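Local coordinates for protein adhesin LabA (Helicobacter pylori, PDB 6GMM) that probably attaches Helicobacter pylori to the gastric mucosa as a surface adhesin that recognises LacdiNAc glycans, at residues A[205-210]-A[232-237]; A[238-243]-A[313-318]. All coordinates share one frame; numbering follows the deposited sequence.

How the contacts relate
Contacts 1 and 2 follow each other along the chain, and both lie towards the same end of the elongated, mostly helical molecule, their centres about 14 Å apart. Contact 1, its centre about 29 Å from the centre of the chain yet well buried, ties the loop after helix 188-205 to the short helix 234-237 through a cystine and two backbone hydrogen bonds. Contact 2, its centre about 19 Å from that of the chain, is only partly buried and sets the first turn of helix 239-264 against the lead-in to helix 316-323. There, polar side chains hold the outer side and aromatic rings the inner. I242 of segment 238-243, turned away from 313-318, packs its CD1 on A234 and C235 of contact 1.

Contact 1. Residues A[205-210]-A[232-237]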
# COMPACT_ATOMS: atom_id res chain seq x y z
N ALA A 205 -9.38 -20.19 14.57
CA ALA A 205 -10.44 -20.78 15.37
C ALA A 205 -11.43 -21.47 14.42
O ALA A 205 -11.94 -22.54 14.73
CB ALA A 205 -11.15 -19.71 16.18
N CYS A 206 -11.62 -20.89 13.21
CA CYS A 206 -12.48 -21.41 12.14
C CYS A 206 -13.80 -22.02 12.70
O CYS A 206 -14.06 -23.21 12.48
CB CYS A 206 -11.72 -22.42 11.29
SG CYS A 206 -12.70 -23.15 9.96
N PRO A 207 -14.64 -21.26 13.44
CA PRO A 207 -15.87 -21.85 14.00
C PRO A 207 -16.87 -22.23 12.91
O PRO A 207 -16.67 -21.85 11.75
CB PRO A 207 -16.40 -20.72 14.88
CG PRO A 207 -15.92 -19.48 14.19
CD PRO A 207 -14.52 -19.84 13.82
N TRP A 208 -17.92 -22.97 13.26
CA TRP A 208 -18.95 -23.37 12.31
C TRP A 208 -19.90 -22.20 12.08
O TRP A 208 -19.97 -21.31 12.91
CB TRP A 208 -19.71 -24.59 12.86
CG TRP A 208 -20.77 -25.18 11.97
CD1 TRP A 208 -22.12 -25.15 12.19
CD2 TRP A 208 -20.57 -26.01 10.82
NE1 TRP A 208 -22.77 -25.92 11.25
CE2 TRP A 208 -21.84 -26.45 10.39
CE3 TRP A 208 -19.43 -26.42 10.10
CZ2 TRP A 208 -22.02 -27.25 9.25
CZ3 TRP A 208 -19.60 -27.25 8.99
CH2 TRP A 208 -20.88 -27.64 8.57
N ILE A 209 -20.56 -22.17 10.93
CA ILE A 209 -21.55 -21.14 10.60
C ILE A 209 -22.89 -21.86 10.68
O ILE A 209 -22.99 -22.97 10.15
CB ILE A 209 -21.28 -20.49 9.20
CG1 ILE A 209 -19.90 -19.73 9.13
CG2 ILE A 209 -22.44 -19.57 8.77
CD1 ILE A 209 -19.68 -18.54 10.14
N ASN A 210 -23.89 -21.25 11.35
CA ASN A 210 -25.24 -21.83 11.54
C ASN A 210 -25.79 -22.35 10.21
O ASN A 210 -25.77 -21.62 9.21
CB ASN A 210 -26.23 -20.83 12.22
CG ASN A 210 -25.83 -20.32 13.60
OD1 ASN A 210 -26.22 -19.21 14.02
ND2 ASN A 210 -25.05 -21.11 14.33
N GLY A 232 -18.97 -25.73 5.39
CA GLY A 232 -19.79 -24.92 6.29
C GLY A 232 -19.10 -24.14 7.38
O GLY A 232 -19.77 -23.44 8.14
N SER A 233 -17.76 -24.21 7.48
CA SER A 233 -17.00 -23.47 8.49
C SER A 233 -16.72 -22.04 8.04
O SER A 233 -16.83 -21.77 6.85
CB SER A 233 -15.70 -24.19 8.80
OG SER A 233 -14.75 -24.03 7.76
N ALA A 234 -16.34 -21.13 8.99
CA ALA A 234 -16.00 -19.72 8.69
C ALA A 234 -14.82 -19.58 7.74
O ALA A 234 -14.88 -18.79 6.77
CB ALA A 234 -15.72 -18.95 9.98
N CYS A 235 -13.74 -20.34 7.99
CA CYS A 235 -12.55 -20.26 7.13
C CYS A 235 -12.75 -20.97 5.76
O CYS A 235 -11.99 -20.74 4.82
CB CYS A 235 -11.30 -20.74 7.86
SG CYS A 235 -11.07 -22.54 7.84
N GLY A 236 -13.81 -21.77 5.64
CA GLY A 236 -14.18 -22.42 4.39
C GLY A 236 -15.02 -21.49 3.54
O GLY A 236 -14.61 -21.11 2.45
N ILE A 237 -16.18 -21.07 4.07
CA ILE A 237 -17.10 -20.13 3.41
C ILE A 237 -16.39 -18.81 2.99
O ILE A 237 -16.60 -18.34 1.87
CB ILE A 237 -18.35 -19.87 4.32
CG1 ILE A 237 -19.21 -21.13 4.42
CG2 ILE A 237 -19.21 -18.71 3.80
CD1 ILE A 237 -20.11 -21.18 5.67
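A disulfide-closed loop is fastened here next to its cystine by a single antiparallel beta bridge and an N-capped short helix. The covalent element is the C206-C235 pair. C235 holds SG in the crowded position between backbone N and carbonyl carbon (chi1 84°), while C206 extends its own anti to the backbone N. The two SG atoms are modelled 2.7 Å apart, longer than a standard disulfide bond.

Backbone hydrogen bonds come next. W208 and S233 form a non-hydrogen-bonded pair, their CA atoms 4.3 Å apart, flanked by two bonds. A234 N meets P207 O at 2.9 Å, nearly along the C=O axis and almost straight (165°); I209 N reaches G232 O at 3.2 Å with a more bent N-H (148°).

Apolar packing covers both sides of this bridge. The W208 ring lies with one face over the G232 peptide, its CZ3 3.5 Å from G232 C. On the other side I209 points toward the helix and crosses I237 obliquely, while its CD1 sits 4.0 Å from A234 CB; M76 of helix 57-76 touches both I209 and A234.

Capping completes the set. S233 OG hydrogen-bonds to D231 OD2, accepts a weak bond from G236 N, and stands 3.1 Å from C206 SG.

Contact 2. Residues A[238-243]-A[313-318]; sequences FKNEIS and RIPAEF
N240 stands at the centre of this contact, its CG anti to the backbone N (chi1 175°), so that the amide reaches across from the first turn of helix 239-264. ND2 gives two hydrogen bonds. One runs to R313 O at 3.1 Å; it is fairly straight at N-H and lies near the amide plane, but arrives from above the carbonyl plane. The other goes to E241 OE2 at 3.0 Å, meeting the carboxylate from above its plane. Holding both acceptors at once should fix the rotation of the amide.

E241 is bent at chi2 (67°) and crosses the P315 side chain at about a right angle, bringing OE2 to 3.3 Å from P315 CD. Its place in the first turn, where backbone N-H groups gather, would tend to stabilise the negative charge. E241 and F318 reach tip to tip, carboxylate and ring planes steeply inclined, and the contact itself falls on the aliphatic part: E241 CG lies 4.1 Å from F318 CE2. Deeper in, F238 CE1 and F318 CZ meet obliquely at 4.3 Å, and I314 CG2 lies in plane at the edge of the F318 ring. W223 packs edge-to-face with F238.

At the outer side, R313 bends at chi3 (52°) and folds its guanidinium along the helix. N240 O lies over one face, while S243 OG sits at the edge near the plane and accepts weak bonds from NH2 (3.2 Å) and NH1. The stronger partner is D247, in a salt bridge with NH1.

The first turn of a long helix thus packs on the turn between helices 287-311 and 316-323, with R313, N240 and S243 on the more exposed side and F238 and F318 buried, in the predominantly helical fold of this SabA-related adhesin.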
# COMPACT_ATOMS: atom_id res chain seq x y z
N PHE A 238 -15.59 -18.22 3.89
CA PHE A 238 -14.93 -16.93 3.68
C PHE A 238 -13.43 -16.97 3.31
O PHE A 238 -12.76 -15.94 3.39
CB PHE A 238 -15.14 -16.03 4.91
CG PHE A 238 -16.59 -15.73 5.17
CD1 PHE A 238 -17.25 -14.73 4.46
CD2 PHE A 238 -17.32 -16.47 6.09
CE1 PHE A 238 -18.60 -14.45 4.69
CE2 PHE A 238 -18.68 -16.20 6.32
CZ PHE A 238 -19.31 -15.19 5.62
N LYS A 239 -12.92 -18.12 2.83
CA LYS A 239 -11.54 -18.35 2.37
C LYS A 239 -10.97 -17.20 1.51
O LYS A 239 -9.88 -16.68 1.79
CB LYS A 239 -11.50 -19.67 1.58
CG LYS A 239 -10.21 -20.46 1.69
CD LYS A 239 -10.41 -21.83 1.02
CE LYS A 239 -9.17 -22.68 0.96
NZ LYS A 239 -9.36 -23.87 0.09
N ASN A 240 -11.73 -16.80 0.47
CA ASN A 240 -11.33 -15.72 -0.45
C ASN A 240 -11.27 -14.37 0.26
O ASN A 240 -10.27 -13.69 0.16
CB ASN A 240 -12.29 -15.68 -1.65
CG ASN A 240 -12.05 -14.56 -2.61
OD1 ASN A 240 -11.26 -14.68 -3.54
ND2 ASN A 240 -12.73 -13.43 -2.41
N GLU A 241 -12.33 -14.02 1.00
CA GLU A 241 -12.47 -12.75 1.72
C GLU A 241 -11.46 -12.61 2.84
O GLU A 241 -10.87 -11.55 2.97
CB GLU A 241 -13.90 -12.53 2.21
CG GLU A 241 -14.91 -12.38 1.07
CD GLU A 241 -15.16 -13.62 0.22
OE1 GLU A 241 -15.08 -14.75 0.75
OE2 GLU A 241 -15.42 -13.45 -0.99
N ILE A 242 -11.21 -13.68 3.61
CA ILE A 242 -10.17 -13.69 4.65
C ILE A 242 -8.80 -13.45 3.96
O ILE A 242 -8.03 -12.61 4.41
CB ILE A 242 -10.19 -15.04 5.42
CG1 ILE A 242 -11.47 -15.17 6.30
CG2 ILE A 242 -8.91 -15.27 6.24
CD1 ILE A 242 -11.83 -16.60 6.65
N SER A 243 -8.52 -14.18 2.87
CA SER A 243 -7.25 -14.05 2.17
C SER A 243 -7.00 -12.61 1.68
O SER A 243 -5.95 -12.04 2.00
CB SER A 243 -7.13 -15.07 1.04
OG SER A 243 -5.84 -15.00 0.45
N ARG A 313 -10.49 -8.62 -5.13
CA ARG A 313 -10.65 -10.09 -5.21
C ARG A 313 -12.00 -10.44 -4.58
O ARG A 313 -12.54 -11.52 -4.85
CB ARG A 313 -9.55 -10.84 -4.46
CG ARG A 313 -8.17 -10.66 -5.05
CD ARG A 313 -7.13 -11.17 -4.08
NE ARG A 313 -7.45 -12.53 -3.65
CZ ARG A 313 -6.78 -13.20 -2.72
NH1 ARG A 313 -5.73 -12.65 -2.11
NH2 ARG A 313 -7.14 -14.43 -2.39
N ILE A 314 -12.53 -9.54 -3.72
CA ILE A 314 -13.82 -9.67 -3.05
C ILE A 314 -14.92 -9.39 -4.10
O ILE A 314 -14.87 -8.33 -4.74
CB ILE A 314 -13.93 -8.72 -1.81
CG1 ILE A 314 -12.74 -8.93 -0.82
CG2 ILE A 314 -15.31 -8.82 -1.14
CD1 ILE A 314 -12.87 -8.33 0.61
N PRO A 315 -15.92 -10.29 -4.27
CA PRO A 315 -16.95 -10.05 -5.30
C PRO A 315 -17.78 -8.81 -5.02
O PRO A 315 -18.16 -8.55 -3.88
CB PRO A 315 -17.81 -11.32 -5.28
CG PRO A 315 -17.42 -12.04 -4.10
CD PRO A 315 -16.10 -11.61 -3.62
N ALA A 316 -18.03 -8.03 -6.06
CA ALA A 316 -18.81 -6.80 -6.01
C ALA A 316 -20.17 -6.93 -5.29
O ALA A 316 -20.52 -6.00 -4.56
CB ALA A 316 -19.00 -6.25 -7.42
N GLU A 317 -20.92 -8.06 -5.46
CA GLU A 317 -22.22 -8.33 -4.83
C GLU A 317 -22.13 -8.40 -3.31
O GLU A 317 -23.08 -8.06 -2.63
CB GLU A 317 -22.90 -9.63 -5.35
CG GLU A 317 -22.92 -9.79 -6.86
CD GLU A 317 -21.58 -10.14 -7.49
OE1 GLU A 317 -21.06 -11.26 -7.22
OE2 GLU A 317 -21.01 -9.28 -8.20
N PHE A 318 -21.00 -8.89 -2.79
CA PHE A 318 -20.79 -8.99 -1.36
C PHE A 318 -20.52 -7.60 -0.79
O PHE A 318 -20.88 -7.31 0.34
CB PHE A 318 -19.63 -9.97 -1.04
CG PHE A 318 -19.35 -10.15 0.43
CD1 PHE A 318 -20.33 -10.68 1.28
CD2 PHE A 318 -18.14 -9.76 0.99
CE1 PHE A 318 -20.08 -10.85 2.64
CE2 PHE A 318 -17.89 -9.93 2.36
CZ PHE A 318 -18.86 -10.48 3.17